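KLLA0E08119p (Kluyveromyces lactis, PDB 3VA7) probably carboxylates urea with ATP and bicarbonate by way of biotin, here as the urea carboxylase part of a longer yeast enzyme thought also to hydrolyse the allophanate formed. Local coordinates at residues P508-N518 with G585-R593; I563-V571 with P646-L654. All blocks are in the same frame, centred on the assembly; numbering follows the deposited sequence.

Contact 1 of 2, residues P508-N518 with G585-R593; sequences PMDSYSFRLAN and GCRAYLSIR
The Tyr589 ring packs against the start of helix 511-518, with Phe514 CB over one face, 4.0 Å from the centroid and 15° off the normal. Phe514 CG stands anti to the backbone N (chi1 174°), which carries its ring past the tyrosine and leaves CB over the face; the two side chains cross at about a right angle, the ring pair oblique, with Tyr589 CD2 at the Phe514 ring edge, 3.4 Å from Phe514 CD1. Pro508 CB and Ser513 CB come in obliquely. The phenol oxygen accepts from Asp510 N at 3.1 Å and is also bonded to Glu531, which holds Met509 N as well. In the carboxyltransferase A and B region this helix packs on an antiparallel sheet, running at 25° to the central strand 587-592. Ala517 CB sits against Tyr589 CB, and Ser591 OG donates to Ala517 O at 2.8 Å, reaching it from above the carbonyl plane. At the other end Met509 CG rides over one face of the Arg587 guanidinium, 3.6 Å from Arg587 CZ, while Cys586 SG lies over the opposite face. Asp510 is the N-cap: its OD2 accepts from Ser513 N. Water 1 links Asn518 OD1 to Ile592 N, and Asn523 also binds that carboxamide oxygen.

Contact 2 of 2, residues I563-V571 with P646-L654; sequences IAQNEPIEV and PQAAPKSLL
Asn566 and Glu567 pass Ala648 and Ala649 with CA atoms only 4.1 Å apart between Glu567 and Ala648, and a single backbone bond joins the two segments: Ala649 N donates to Asn566 O at 2.9 Å, nearly in line with the carbonyl (C=O...N 166°). The same oxygen receives a CA-H...O contact from Ala648 CA at 3.2 Å, so two neighbouring residues converge on one acceptor. The Asn566 side chain leaves with CG anti to the carbonyl carbon (chi1 -50°), which carries its amide to the end of Leu654, approaching from the opposite direction. Both leucine methyls meet the amide nitrogen, Leu654 CD1 at 3.4 Å from Asn566 ND2, and CD2 also touches CG. The amide oxygen is bonded to Ser550 OG, which helps fix the rotation of the group. With an alanine here, Ser550 OG would probably lose this partner and a gap would be likely beside the Leu654 methyls. Within the carboxyltransferase A and B region, the turn ahead of edge strand 569-571 thus meets the long connection from strand 626-628 to strand 662-669, at the protein surface, beside the edge of the antiparallel sheet. Pro568 continues the contact: its CB lies 3.6 Å from Pro646 CB, the two rings crossing at a slant, and its CD packs 3.4 Å from Ala648 N. Glu567 CG rests 3.6 Å from Ala648 CB, and the extended chain beyond it leaves OE2 4.7 Å from Lys651 NZ, a distance at which opposite charges may attract weakly without contact. Val520 of helix 511-520 packs against both Pro568 and Ala649.

Overall arrangement
Contacts 1 and 2 have centres about 12 Å apart and reach the same antiparallel sheet, 587-592 as its central strand and 569-571 at one edge, with 545-550 between them. Their segments alternate along the chain. Helix 511-520 joins them: Tyr512 OH lies 2.8 Å from Leu653 O, a probable hydrogen bond, and Leu516 CD1 packs 4.1 Å from Leu654 CD2. Arg593, just after strand 587-592, brings NH1 to 3.6 Å from Pro646 CD. Contact 1 is buried, the Met509 side chain about 9 Å from the bound biotin group (nearest atoms); contact 2 is a surface contact.

Contact 1 of 2, residues P508-N518 with G585-R593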
loop_
_atom_site.group_PDB
_atom_site.type_symbol
_atom_site.label_atom_id
_atom_site.label_comp_id
_atom_site.label_asym_id
_atom_site.label_seq_id
_atom_site.Cartn_x
_atom_site.Cartn_y
_atom_site.Cartn_z
ATOM N N PRO A 508 8.241 -0.255 15.015
ATOM C CA PRO A 508 9.616 -0.739 15.153
ATOM C C PRO A 508 9.636 -2.110 15.764
ATOM O O PRO A 508 8.887 -2.455 16.707
ATOM C CB PRO A 508 10.237 0.203 16.167
ATOM C CG PRO A 508 9.043 0.668 17.008
ATOM C CD PRO A 508 7.854 0.697 16.073
ATOM N N MET A 509 10.549 -2.883 15.232
ATOM C CA MET A 509 10.822 -4.212 15.691
ATOM C C MET A 509 11.525 -4.256 17.061
ATOM O O MET A 509 11.432 -5.263 17.768
ATOM C CB MET A 509 11.716 -4.787 14.616
ATOM C CG MET A 509 11.834 -6.215 14.640
ATOM S SD MET A 509 10.422 -6.970 13.892
ATOM C CE MET A 509 11.255 -8.568 13.598
ATOM N N ASP A 510 12.294 -3.204 17.391
ATOM C CA ASP A 510 12.906 -3.056 18.713
ATOM C C ASP A 510 12.331 -1.750 19.175
ATOM O O ASP A 510 12.818 -0.671 18.796
ATOM C CB ASP A 510 14.460 -3.045 18.646
ATOM C CG ASP A 510 15.164 -2.246 19.830
ATOM O OD1 ASP A 510 16.422 -2.035 19.785
ATOM O OD2 ASP A 510 14.490 -1.816 20.796
ATOM N N SER A 511 11.289 -1.834 19.991
ATOM C CA SER A 511 10.573 -0.616 20.333
ATOM C C SER A 511 11.270 0.274 21.315
ATOM O O SER A 511 11.003 1.492 21.301
ATOM C CB SER A 511 9.107 -0.837 20.736
ATOM O OG SER A 511 8.918 -1.259 22.058
ATOM N N TYR A 512 12.174 -0.275 22.123
ATOM C CA TYR A 512 12.902 0.557 23.135
ATOM C C TYR A 512 13.882 1.596 22.528
ATOM O O TYR A 512 13.772 2.825 22.786
ATOM C CB TYR A 512 13.559 -0.312 24.244
ATOM C CG TYR A 512 13.958 0.500 25.448
ATOM C CD1 TYR A 512 13.015 1.244 26.153
ATOM C CD2 TYR A 512 15.287 0.591 25.842
ATOM C CE1 TYR A 512 13.380 2.026 27.219
ATOM C CE2 TYR A 512 15.664 1.394 26.911
ATOM C CZ TYR A 512 14.713 2.102 27.592
ATOM O OH TYR A 512 15.079 2.893 28.648
ATOM N N SER A 513 14.809 1.113 21.712
ATOM C CA SER A 513 15.706 1.978 20.973
ATOM C C SER A 513 14.934 3.002 20.168
ATOM O O SER A 513 15.359 4.179 20.056
ATOM C CB SER A 513 16.588 1.167 20.024
ATOM O OG SER A 513 17.247 0.034 20.614
ATOM N N PHE A 514 13.792 2.580 19.600
ATOM C CA PHE A 514 13.032 3.469 18.728
ATOM C C PHE A 514 12.604 4.668 19.570
ATOM O O PHE A 514 12.716 5.822 19.145
ATOM C CB PHE A 514 11.817 2.762 18.125
ATOM C CG PHE A 514 10.902 3.686 17.327
ATOM C CD1 PHE A 514 11.026 3.789 15.951
ATOM C CD2 PHE A 514 9.904 4.446 17.973
ATOM C CE1 PHE A 514 10.179 4.674 15.224
ATOM C CE2 PHE A 514 9.045 5.344 17.264
ATOM C CZ PHE A 514 9.180 5.446 15.870
ATOM N N ARG A 515 12.108 4.384 20.775
ATOM C CA ARG A 515 11.544 5.434 21.609
ATOM C C ARG A 515 12.646 6.244 22.260
ATOM O O ARG A 515 12.500 7.434 22.470
ATOM C CB ARG A 515 10.628 4.855 22.666
ATOM C CG ARG A 515 9.494 4.031 22.094
ATOM C CD ARG A 515 8.334 4.082 22.991
ATOM N NE ARG A 515 8.397 3.126 24.070
ATOM C CZ ARG A 515 7.812 3.313 25.269
ATOM N NH1 ARG A 515 7.139 4.447 25.557
ATOM N NH2 ARG A 515 7.939 2.377 26.198
ATOM N N LEU A 516 13.770 5.607 22.546
ATOM C CA LEU A 516 14.929 6.377 22.971
ATOM C C LEU A 516 15.252 7.378 21.878
ATOM O O LEU A 516 15.367 8.575 22.163
ATOM C CB LEU A 516 16.141 5.491 23.235
ATOM C CG LEU A 516 16.206 4.676 24.529
ATOM C CD1 LEU A 516 17.324 3.604 24.440
ATOM C CD2 LEU A 516 16.380 5.562 25.769
ATOM N N ALA A 517 15.404 6.882 20.638
ATOM C CA ALA A 517 15.852 7.741 19.558
ATOM C C ALA A 517 14.892 8.923 19.493
ATOM O O ALA A 517 15.324 10.106 19.499
ATOM C CB ALA A 517 15.932 6.987 18.223
ATOM N N ASN A 518 13.589 8.641 19.512
ATOM C CA ASN A 518 12.650 9.752 19.540
ATOM C C ASN A 518 12.872 10.737 20.664
ATOM O O ASN A 518 12.924 11.949 20.458
ATOM C CB ASN A 518 11.189 9.275 19.496
ATOM C CG ASN A 518 10.618 9.340 18.075
ATOM O OD1 ASN A 518 11.106 10.142 17.227
ATOM N ND2 ASN A 518 9.588 8.515 17.800
ATOM N N GLY A 585 23.983 -6.325 16.937
ATOM C CA GLY A 585 22.527 -6.270 16.759
ATOM C C GLY A 585 22.146 -6.227 15.288
ATOM O O GLY A 585 23.031 -6.311 14.417
ATOM N N CYS A 586 20.851 -6.048 15.014
ATOM C CA CYS A 586 20.302 -6.026 13.656
ATOM C C CYS A 586 19.859 -4.654 13.191
ATOM O O CYS A 586 19.926 -4.369 11.991
ATOM C CB CYS A 586 19.082 -6.961 13.599
ATOM S SG CYS A 586 18.412 -7.404 11.947
ATOM N N ARG A 587 19.405 -3.805 14.111
ATOM C CA ARG A 587 18.590 -2.670 13.708
ATOM C C ARG A 587 18.987 -1.448 14.496
ATOM O O ARG A 587 19.389 -1.606 15.668
ATOM C CB ARG A 587 17.072 -2.962 13.944
ATOM C CG ARG A 587 16.328 -3.330 12.698
ATOM C CD ARG A 587 14.913 -3.808 12.833
ATOM N NE ARG A 587 14.938 -5.223 13.057
ATOM C CZ ARG A 587 14.514 -6.153 12.221
ATOM N NH1 ARG A 587 13.992 -5.848 11.051
ATOM N NH2 ARG A 587 14.634 -7.419 12.585
ATOM N N ALA A 588 18.861 -0.254 13.885
ATOM C CA ALA A 588 19.021 1.029 14.569
ATOM C C ALA A 588 17.902 1.985 14.126
ATOM O O ALA A 588 17.138 1.643 13.218
ATOM C CB ALA A 588 20.370 1.640 14.248
ATOM N N TYR A 589 17.807 3.176 14.743
ATOM C CA TYR A 589 16.671 4.090 14.527
ATOM C C TYR A 589 17.127 5.457 14.382
ATOM O O TYR A 589 17.900 5.948 15.195
ATOM C CB TYR A 589 15.631 4.016 15.669
ATOM C CG TYR A 589 15.058 2.660 15.651
ATOM C CD1 TYR A 589 15.710 1.605 16.317
ATOM C CD2 TYR A 589 13.927 2.380 14.849
ATOM C CE1 TYR A 589 15.196 0.284 16.204
ATOM C CE2 TYR A 589 13.415 1.095 14.763
ATOM C CZ TYR A 589 14.059 0.048 15.397
ATOM O OH TYR A 589 13.531 -1.231 15.303
ATOM N N LEU A 590 16.654 6.101 13.333
ATOM C CA LEU A 590 17.102 7.439 13.048
ATOM C C LEU A 590 15.980 8.410 13.216
ATOM O O LEU A 590 15.072 8.424 12.392
ATOM C CB LEU A 590 17.608 7.485 11.636
ATOM C CG LEU A 590 17.724 8.887 11.081
ATOM C CD1 LEU A 590 18.752 9.687 11.861
ATOM C CD2 LEU A 590 18.122 8.710 9.667
ATOM N N SER A 591 16.022 9.222 14.260
ATOM C CA SER A 591 14.928 10.145 14.513
ATOM C C SER A 591 15.252 11.550 14.049
ATOM O O SER A 591 16.403 11.900 13.930
ATOM C CB SER A 591 14.568 10.149 15.993
ATOM O OG SER A 591 15.684 10.474 16.797
ATOM N N ILE A 592 14.242 12.353 13.789
ATOM C CA ILE A 592 14.422 13.682 13.232
ATOM C C ILE A 592 13.485 14.495 14.073
ATOM O O ILE A 592 12.336 14.072 14.240
ATOM C CB ILE A 592 13.819 13.830 11.827
ATOM C CG1 ILE A 592 14.193 12.700 10.854
ATOM C CG2 ILE A 592 14.058 15.201 11.285
ATOM C CD1 ILE A 592 15.563 12.192 10.946
ATOM N N ARG A 593 13.946 15.606 14.645
ATOM C CA ARG A 593 13.069 16.451 15.451
ATOM C C ARG A 593 11.825 16.838 14.622
ATOM O O ARG A 593 11.954 17.260 13.479
ATOM C CB ARG A 593 13.823 17.700 15.975
ATOM C CG ARG A 593 13.066 18.429 17.101
ATOM C CD ARG A 593 13.708 19.788 17.448
ATOM N NE ARG A 593 12.953 20.588 18.410
ATOM C CZ ARG A 593 12.692 20.226 19.674
ATOM N NH1 ARG A 593 13.112 19.043 20.136
ATOM N NH2 ARG A 593 11.984 21.039 20.482
HETATM O O HOH W 1 11.535 10.879 14.558
#

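Contact 2 of 2, residues I563-V571 with P646-L654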
loop_
_atom_site.group_PDB
_atom_site.type_symbol
_atom_site.label_atom_id
_atom_site.label_comp_id
_atom_site.label_asym_id
_atom_site.label_seq_id
_atom_site.Cartn_x
_atom_site.Cartn_y
_atom_site.Cartn_z
ATOM N N ILE A 563 29.897 10.496 14.255
ATOM C CA ILE A 563 28.880 11.211 15.010
ATOM C C ILE A 563 28.495 10.184 16.072
ATOM O O ILE A 563 28.689 8.964 15.848
ATOM C CB ILE A 563 27.765 11.694 14.024
ATOM C CG1 ILE A 563 27.378 13.148 14.286
ATOM C CG2 ILE A 563 26.554 10.748 13.920
ATOM C CD1 ILE A 563 28.378 14.199 13.753
ATOM N N ALA A 564 28.052 10.657 17.238
ATOM C CA ALA A 564 27.717 9.759 18.374
ATOM C C ALA A 564 26.261 9.259 18.315
ATOM O O ALA A 564 25.360 9.971 17.861
ATOM C CB ALA A 564 27.977 10.445 19.713
ATOM N N GLN A 565 26.036 8.033 18.765
ATOM C CA GLN A 565 24.681 7.533 18.994
ATOM C C GLN A 565 24.097 8.118 20.280
ATOM O O GLN A 565 24.835 8.462 21.190
ATOM C CB GLN A 565 24.723 6.012 19.040
ATOM C CG GLN A 565 25.433 5.442 17.814
ATOM C CD GLN A 565 25.076 4.015 17.544
ATOM O OE1 GLN A 565 23.986 3.588 17.882
ATOM N NE2 GLN A 565 25.993 3.253 16.932
ATOM N N ASN A 566 22.778 8.271 20.345
ATOM C CA ASN A 566 22.071 8.651 21.586
ATOM C C ASN A 566 22.226 10.079 21.993
ATOM O O ASN A 566 21.784 10.463 23.066
ATOM C CB ASN A 566 22.422 7.741 22.766
ATOM C CG ASN A 566 22.302 6.292 22.417
ATOM O OD1 ASN A 566 21.326 5.865 21.809
ATOM N ND2 ASN A 566 23.297 5.514 22.790
ATOM N N GLU A 567 22.829 10.870 21.121
ATOM C CA GLU A 567 22.975 12.319 21.341
ATOM C C GLU A 567 22.230 13.099 20.284
ATOM O O GLU A 567 22.130 12.637 19.168
ATOM C CB GLU A 567 24.467 12.734 21.334
ATOM C CG GLU A 567 25.126 12.707 22.691
ATOM C CD GLU A 567 26.610 12.505 22.606
ATOM O OE1 GLU A 567 27.258 13.363 21.935
ATOM O OE2 GLU A 567 27.109 11.498 23.207
ATOM N N PRO A 568 21.719 14.288 20.625
ATOM C CA PRO A 568 21.104 15.116 19.586
ATOM C C PRO A 568 22.144 15.763 18.669
ATOM O O PRO A 568 22.808 16.707 19.064
ATOM C CB PRO A 568 20.367 16.187 20.383
ATOM C CG PRO A 568 21.089 16.277 21.690
ATOM C CD PRO A 568 21.566 14.879 21.973
ATOM N N ILE A 569 22.275 15.277 17.446
ATOM C CA ILE A 569 23.110 15.941 16.459
ATOM C C ILE A 569 22.380 16.986 15.642
ATOM O O ILE A 569 21.375 16.674 15.031
ATOM C CB ILE A 569 23.683 14.914 15.530
ATOM C CG1 ILE A 569 24.520 13.978 16.379
ATOM C CG2 ILE A 569 24.499 15.589 14.385
ATOM C CD1 ILE A 569 24.100 12.613 16.179
ATOM N N GLU A 570 22.921 18.211 15.625
ATOM C CA GLU A 570 22.436 19.347 14.803
ATOM C C GLU A 570 22.889 19.278 13.329
ATOM O O GLU A 570 24.073 19.252 13.047
ATOM C CB GLU A 570 22.876 20.683 15.430
ATOM C CG GLU A 570 21.908 21.288 16.496
ATOM C CD GLU A 570 22.628 22.201 17.527
ATOM O OE1 GLU A 570 22.117 23.329 17.814
ATOM O OE2 GLU A 570 23.712 21.784 18.050
ATOM N N VAL A 571 21.936 19.241 12.397
ATOM C CA VAL A 571 22.218 19.017 10.961
ATOM C C VAL A 571 21.952 20.308 10.205
ATOM O O VAL A 571 21.016 21.057 10.525
ATOM C CB VAL A 571 21.361 17.852 10.356
ATOM C CG1 VAL A 571 21.463 17.820 8.847
ATOM C CG2 VAL A 571 21.769 16.492 10.916
ATOM N N PRO A 646 15.835 18.766 23.082
ATOM C CA PRO A 646 16.630 17.525 22.927
ATOM C C PRO A 646 17.638 17.296 24.099
ATOM O O PRO A 646 17.925 18.216 24.859
ATOM C CB PRO A 646 17.329 17.699 21.562
ATOM C CG PRO A 646 16.701 18.900 20.929
ATOM C CD PRO A 646 16.143 19.750 22.035
ATOM N N GLN A 647 18.134 16.074 24.245
ATOM C CA GLN A 647 19.005 15.695 25.350
ATOM C C GLN A 647 19.637 14.324 25.101
ATOM O O GLN A 647 18.921 13.372 24.761
ATOM C CB GLN A 647 18.193 15.663 26.626
ATOM C CG GLN A 647 18.863 14.966 27.772
ATOM C CD GLN A 647 18.038 15.071 29.040
ATOM O OE1 GLN A 647 17.029 15.770 29.081
ATOM N NE2 GLN A 647 18.458 14.352 30.080
ATOM N N ALA A 648 20.962 14.204 25.232
ATOM C CA ALA A 648 21.602 12.877 25.206
ATOM C C ALA A 648 20.858 11.891 26.136
ATOM O O ALA A 648 20.484 12.249 27.242
ATOM C CB ALA A 648 23.060 12.995 25.646
ATOM N N ALA A 649 20.629 10.662 25.705
ATOM C CA ALA A 649 19.987 9.699 26.583
ATOM C C ALA A 649 20.878 9.435 27.757
ATOM O O ALA A 649 22.032 9.100 27.561
ATOM C CB ALA A 649 19.729 8.400 25.858
ATOM N N PRO A 650 20.357 9.554 28.990
ATOM C CA PRO A 650 21.135 9.103 30.152
ATOM C C PRO A 650 21.629 7.730 29.838
ATOM O O PRO A 650 20.906 6.995 29.203
ATOM C CB PRO A 650 20.085 9.024 31.257
ATOM C CG PRO A 650 19.117 10.075 30.870
ATOM C CD PRO A 650 18.993 9.934 29.368
ATOM N N LYS A 651 22.834 7.362 30.248
ATOM C CA LYS A 651 23.398 6.075 29.800
ATOM C C LYS A 651 22.881 4.882 30.574
ATOM O O LYS A 651 23.008 3.762 30.109
ATOM C CB LYS A 651 24.922 6.096 29.849
ATOM C CG LYS A 651 25.482 7.515 29.718
ATOM C CD LYS A 651 26.553 7.641 28.599
ATOM C CE LYS A 651 26.960 9.140 28.401
ATOM N NZ LYS A 651 28.024 9.363 27.345
ATOM N N SER A 652 22.346 5.094 31.770
ATOM C CA SER A 652 21.785 3.973 32.519
ATOM C C SER A 652 20.465 3.472 31.874
ATOM O O SER A 652 20.053 2.324 32.077
ATOM C CB SER A 652 21.570 4.337 33.991
ATOM O OG SER A 652 20.770 5.504 34.150
ATOM N N LEU A 653 19.829 4.359 31.105
ATOM C CA LEU A 653 18.627 4.055 30.346
ATOM C C LEU A 653 18.872 3.334 28.998
ATOM O O LEU A 653 17.902 2.890 28.347
ATOM C CB LEU A 653 17.832 5.339 30.084
ATOM C CG LEU A 653 17.441 6.201 31.281
ATOM C CD1 LEU A 653 16.360 7.216 30.877
ATOM C CD2 LEU A 653 17.012 5.330 32.499
ATOM N N LEU A 654 20.136 3.233 28.560
ATOM C CA LEU A 654 20.407 2.487 27.327
ATOM C C LEU A 654 20.191 0.994 27.552
ATOM O O LEU A 654 20.472 0.497 28.641
ATOM C CB LEU A 654 21.809 2.736 26.781
ATOM C CG LEU A 654 22.129 4.196 26.466
ATOM C CD1 LEU A 654 23.595 4.282 25.991
ATOM C CD2 LEU A 654 21.126 4.854 25.469
#